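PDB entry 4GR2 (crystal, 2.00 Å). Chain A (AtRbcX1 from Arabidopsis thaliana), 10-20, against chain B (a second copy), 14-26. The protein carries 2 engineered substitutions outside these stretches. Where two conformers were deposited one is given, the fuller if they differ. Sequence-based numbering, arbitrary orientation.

Chain A 10-20: SPEAKAAKHLH
Chain B, residues 14-26: KAAKHLHDFFTYV

Two copies of AtRbcX1 meet here through a pair of α-helices, residues 11-20 of chain A and 14-26 of chain B, both with phi/psi near -62/-43. They run nearly antiparallel, their directions 149° apart and their axes 11.7 Å apart at closest approach. Ser10(A), with chi1 p, caps the first helix: its OG accepts from Ala13(A) N at 3.1 Å, satisfying an amide that has no helical carbonyl to bond. The register is reciprocal, with CA of Ala15(A) 7.7 Å from CA of Leu19(B) and CA of Leu19(A) 7.7 Å from CA of Ala15(B); farther along, CA of Pro11(A) lies 7.6 Å from CA of Val26(B).

Apolar contacts follow this register. Each leucine (m, t) leaves its backbone sideways but brings its end nearer the partner, and alanine's lone methyl is small enough to receive it: Leu19(A) CD2 lies 4.2 Å from Ala15(B) CB, and Ala15(A) CB 4.3 Å from Leu19(B) CD2. Phe22(B), with chi1 t and chi2 58°, points toward chain A and packs over the start of the helix. Its CE2 lies 4.0 Å from Pro11(A) CB and 4.3 Å from Ala15(A) CB, while its CZ is 4.0 Å from Lys14(A) CB. Lys14(A) CB, Ala15(A) CB and the carbonyl Pro11(A) O, 3.5 Å from Phe22(B) CE2, lie obliquely to the ring.

The aromatic contact joins His18(A) and His18(B), both chi1 t and both directed toward the opposing helix. Their flat rings form an offset stack, centroids 3.5 Å apart and planes at 15°.

Polar chemistry is sparse. Lys14(A), m at chi1 and then extended (t, t, t), reaches outward until NZ is 3.6 Å from Tyr25(B) OH. Within chain B, Lys17(B) NZ forms a salt bridge with Asp21(B) OD2 at 3.5 Å, one helical turn along.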

# COMPACT_ATOMS: atom_id res chain seq x y z
N SER A 10 -0.18 5.23 -13.70
CA SER A 10 -0.19 3.79 -13.85
C SER A 10 -0.42 3.05 -12.53
O SER A 10 -0.17 3.60 -11.46
CB SER A 10 1.11 3.28 -14.55
OG SER A 10 2.26 3.34 -13.72
N PRO A 11 -0.91 1.80 -12.61
CA PRO A 11 -1.00 1.00 -11.38
C PRO A 11 0.34 0.90 -10.66
O PRO A 11 0.35 1.10 -9.45
CB PRO A 11 -1.42 -0.37 -11.90
CG PRO A 11 -2.21 -0.07 -13.14
CD PRO A 11 -1.50 1.11 -13.76
N GLU A 12 1.42 0.60 -11.39
CA GLU A 12 2.76 0.51 -10.82
C GLU A 12 3.12 1.79 -10.06
O GLU A 12 3.64 1.72 -8.96
CB GLU A 12 3.81 0.19 -11.89
CG GLU A 12 3.64 -1.20 -12.54
CD GLU A 12 2.57 -1.23 -13.63
OE1 GLU A 12 1.93 -0.19 -13.88
OE2 GLU A 12 2.38 -2.31 -14.25
N ALA A 13 2.83 2.94 -10.67
CA ALA A 13 3.12 4.24 -10.07
C ALA A 13 2.24 4.53 -8.85
O ALA A 13 2.69 5.14 -7.89
CB ALA A 13 2.94 5.34 -11.11
N LYS A 14 0.99 4.11 -8.90
CA LYS A 14 0.11 4.27 -7.75
C LYS A 14 0.60 3.40 -6.60
O LYS A 14 0.61 3.83 -5.45
CB LYS A 14 -1.32 3.89 -8.12
CG LYS A 14 -2.07 5.00 -8.86
CD LYS A 14 -3.49 4.58 -9.22
CE LYS A 14 -4.12 5.58 -10.18
NZ LYS A 14 -5.41 5.07 -10.70
N ALA A 15 1.02 2.18 -6.94
CA ALA A 15 1.52 1.25 -5.95
C ALA A 15 2.81 1.76 -5.29
O ALA A 15 2.99 1.62 -4.08
CB ALA A 15 1.77 -0.11 -6.60
N ALA A 16 3.69 2.33 -6.12
CA ALA A 16 4.94 2.96 -5.66
C ALA A 16 4.72 4.15 -4.71
O ALA A 16 5.47 4.30 -3.75
CB ALA A 16 5.80 3.37 -6.87
N LYS A 17 3.74 5.00 -4.99
CA LYS A 17 3.43 6.12 -4.08
C LYS A 17 3.00 5.59 -2.71
O LYS A 17 3.45 6.10 -1.67
CB LYS A 17 2.33 7.03 -4.64
CG LYS A 17 1.88 8.15 -3.67
CD LYS A 17 3.08 8.97 -3.12
CE LYS A 17 2.67 9.97 -2.01
NZ LYS A 17 1.37 10.65 -2.36
N HIS A 18 2.14 4.58 -2.72
CA HIS A 18 1.70 3.94 -1.49
C HIS A 18 2.85 3.30 -0.72
O HIS A 18 2.87 3.30 0.51
CB HIS A 18 0.63 2.87 -1.74
CG HIS A 18 -0.15 2.50 -0.51
ND1 HIS A 18 0.07 1.35 0.20
CD2 HIS A 18 -1.13 3.17 0.15
CE1 HIS A 18 -0.74 1.31 1.24
NE2 HIS A 18 -1.48 2.40 1.23
N LEU A 19 3.79 2.72 -1.45
CA LEU A 19 4.91 2.06 -0.78
C LEU A 19 5.87 3.09 -0.16
O LEU A 19 6.46 2.82 0.89
CB LEU A 19 5.66 1.15 -1.74
CG LEU A 19 5.01 -0.21 -1.99
CD1 LEU A 19 5.73 -0.93 -3.11
CD2 LEU A 19 5.01 -1.05 -0.70
N HIS A 20 6.04 4.22 -0.83
CA HIS A 20 6.84 5.33 -0.30
C HIS A 20 6.27 5.76 1.07
O HIS A 20 7.00 5.85 2.04
CB HIS A 20 6.83 6.48 -1.33
CG HIS A 20 7.25 7.81 -0.80
ND1 HIS A 20 6.87 8.99 -1.41
CD2 HIS A 20 8.03 8.17 0.25
CE1 HIS A 20 7.39 10.01 -0.76
NE2 HIS A 20 8.08 9.54 0.27
N LYS B 14 2.12 -7.16 5.19
CA LYS B 14 1.23 -6.00 5.16
C LYS B 14 1.13 -5.43 3.76
O LYS B 14 0.03 -5.16 3.27
CB LYS B 14 1.69 -4.92 6.17
CG LYS B 14 1.51 -5.33 7.65
CD LYS B 14 2.42 -4.51 8.58
CE LYS B 14 1.65 -3.75 9.65
NZ LYS B 14 0.99 -4.66 10.63
N ALA B 15 2.28 -5.22 3.13
CA ALA B 15 2.32 -4.71 1.77
C ALA B 15 1.61 -5.67 0.82
O ALA B 15 0.91 -5.25 -0.11
CB ALA B 15 3.76 -4.53 1.33
N ALA B 16 1.83 -6.96 1.06
CA ALA B 16 1.23 -8.05 0.26
C ALA B 16 -0.31 -8.02 0.26
O ALA B 16 -0.96 -8.21 -0.78
CB ALA B 16 1.73 -9.38 0.78
N LYS B 17 -0.89 -7.79 1.44
CA LYS B 17 -2.35 -7.69 1.59
C LYS B 17 -2.87 -6.42 0.91
O LYS B 17 -3.94 -6.42 0.31
CB LYS B 17 -2.75 -7.68 3.07
CG LYS B 17 -4.28 -7.63 3.30
CD LYS B 17 -4.99 -8.94 2.85
CE LYS B 17 -6.50 -8.73 2.62
NZ LYS B 17 -7.11 -7.82 3.64
N HIS B 18 -2.13 -5.31 1.03
CA HIS B 18 -2.50 -4.09 0.31
C HIS B 18 -2.46 -4.28 -1.20
O HIS B 18 -3.35 -3.81 -1.91
CB HIS B 18 -1.60 -2.89 0.67
CG HIS B 18 -1.96 -1.64 -0.09
ND1 HIS B 18 -3.12 -0.94 0.14
CD2 HIS B 18 -1.33 -1.00 -1.10
CE1 HIS B 18 -3.19 0.09 -0.68
NE2 HIS B 18 -2.11 0.08 -1.45
N LEU B 19 -1.44 -4.98 -1.71
CA LEU B 19 -1.39 -5.27 -3.14
C LEU B 19 -2.57 -6.15 -3.60
O LEU B 19 -3.24 -5.84 -4.59
CB LEU B 19 -0.04 -5.91 -3.51
CG LEU B 19 1.06 -4.84 -3.48
CD1 LEU B 19 2.44 -5.49 -3.51
CD2 LEU B 19 0.87 -3.84 -4.64
N HIS B 20 -2.84 -7.21 -2.84
CA HIS B 20 -4.00 -8.09 -3.09
C HIS B 20 -5.27 -7.25 -3.33
O HIS B 20 -5.90 -7.34 -4.39
CB HIS B 20 -4.15 -9.07 -1.91
CG HIS B 20 -5.37 -9.94 -1.99
ND1 HIS B 20 -6.30 -10.02 -0.98
CD2 HIS B 20 -5.80 -10.78 -2.96
CE1 HIS B 20 -7.26 -10.86 -1.32
NE2 HIS B 20 -6.99 -11.33 -2.52
N ASP B 21 -5.59 -6.38 -2.37
CA ASP B 21 -6.76 -5.52 -2.49
C ASP B 21 -6.63 -4.56 -3.65
O ASP B 21 -7.61 -4.31 -4.37
CB ASP B 21 -7.04 -4.76 -1.19
CG ASP B 21 -7.62 -5.65 -0.10
OD1 ASP B 21 -8.35 -6.61 -0.45
OD2 ASP B 21 -7.35 -5.38 1.09
N PHE B 22 -5.44 -4.00 -3.83
CA PHE B 22 -5.18 -3.15 -5.00
C PHE B 22 -5.45 -3.91 -6.32
O PHE B 22 -6.04 -3.36 -7.24
CB PHE B 22 -3.74 -2.59 -4.98
CG PHE B 22 -3.46 -1.60 -6.07
CD1 PHE B 22 -4.24 -0.44 -6.19
CD2 PHE B 22 -2.46 -1.82 -7.01
CE1 PHE B 22 -4.01 0.48 -7.21
CE2 PHE B 22 -2.21 -0.90 -8.03
CZ PHE B 22 -2.98 0.24 -8.13
N PHE B 23 -5.01 -5.16 -6.41
CA PHE B 23 -5.24 -5.97 -7.62
C PHE B 23 -6.71 -6.25 -7.87
O PHE B 23 -7.15 -6.23 -9.02
CB PHE B 23 -4.43 -7.27 -7.59
CG PHE B 23 -2.95 -7.06 -7.67
CD1 PHE B 23 -2.43 -6.03 -8.44
CD2 PHE B 23 -2.08 -7.86 -6.93
CE1 PHE B 23 -1.05 -5.82 -8.50
CE2 PHE B 23 -0.70 -7.64 -6.97
CZ PHE B 23 -0.19 -6.62 -7.77
N THR B 24 -7.47 -6.49 -6.81
CA THR B 24 -8.94 -6.61 -6.94
C THR B 24 -9.54 -5.36 -7.56
O THR B 24 -10.40 -5.45 -8.42
CB THR B 24 -9.62 -6.83 -5.59
OG1 THR B 24 -9.08 -8.02 -4.99
CG2 THR B 24 -11.16 -6.94 -5.74
N TYR B 25 -9.05 -4.20 -7.14
CA TYR B 25 -9.54 -2.93 -7.65
C TYR B 25 -9.14 -2.68 -9.12
O TYR B 25 -9.95 -2.19 -9.90
CB TYR B 25 -9.08 -1.76 -6.75
CG TYR B 25 -8.86 -0.46 -7.48
CD1 TYR B 25 -9.89 0.46 -7.65
CD2 TYR B 25 -7.61 -0.15 -8.02
CE1 TYR B 25 -9.68 1.65 -8.34
CE2 TYR B 25 -7.40 1.02 -8.71
CZ TYR B 25 -8.43 1.92 -8.87
OH TYR B 25 -8.20 3.09 -9.55
N VAL B 26 -7.89 -2.98 -9.46
CA VAL B 26 -7.46 -2.94 -10.86
C VAL B 26 -8.36 -3.87 -11.71
O VAL B 26 -8.88 -3.47 -12.75
CB VAL B 26 -5.99 -3.39 -11.04
CG1 VAL B 26 -5.56 -3.22 -12.50
CG2 VAL B 26 -5.06 -2.58 -10.14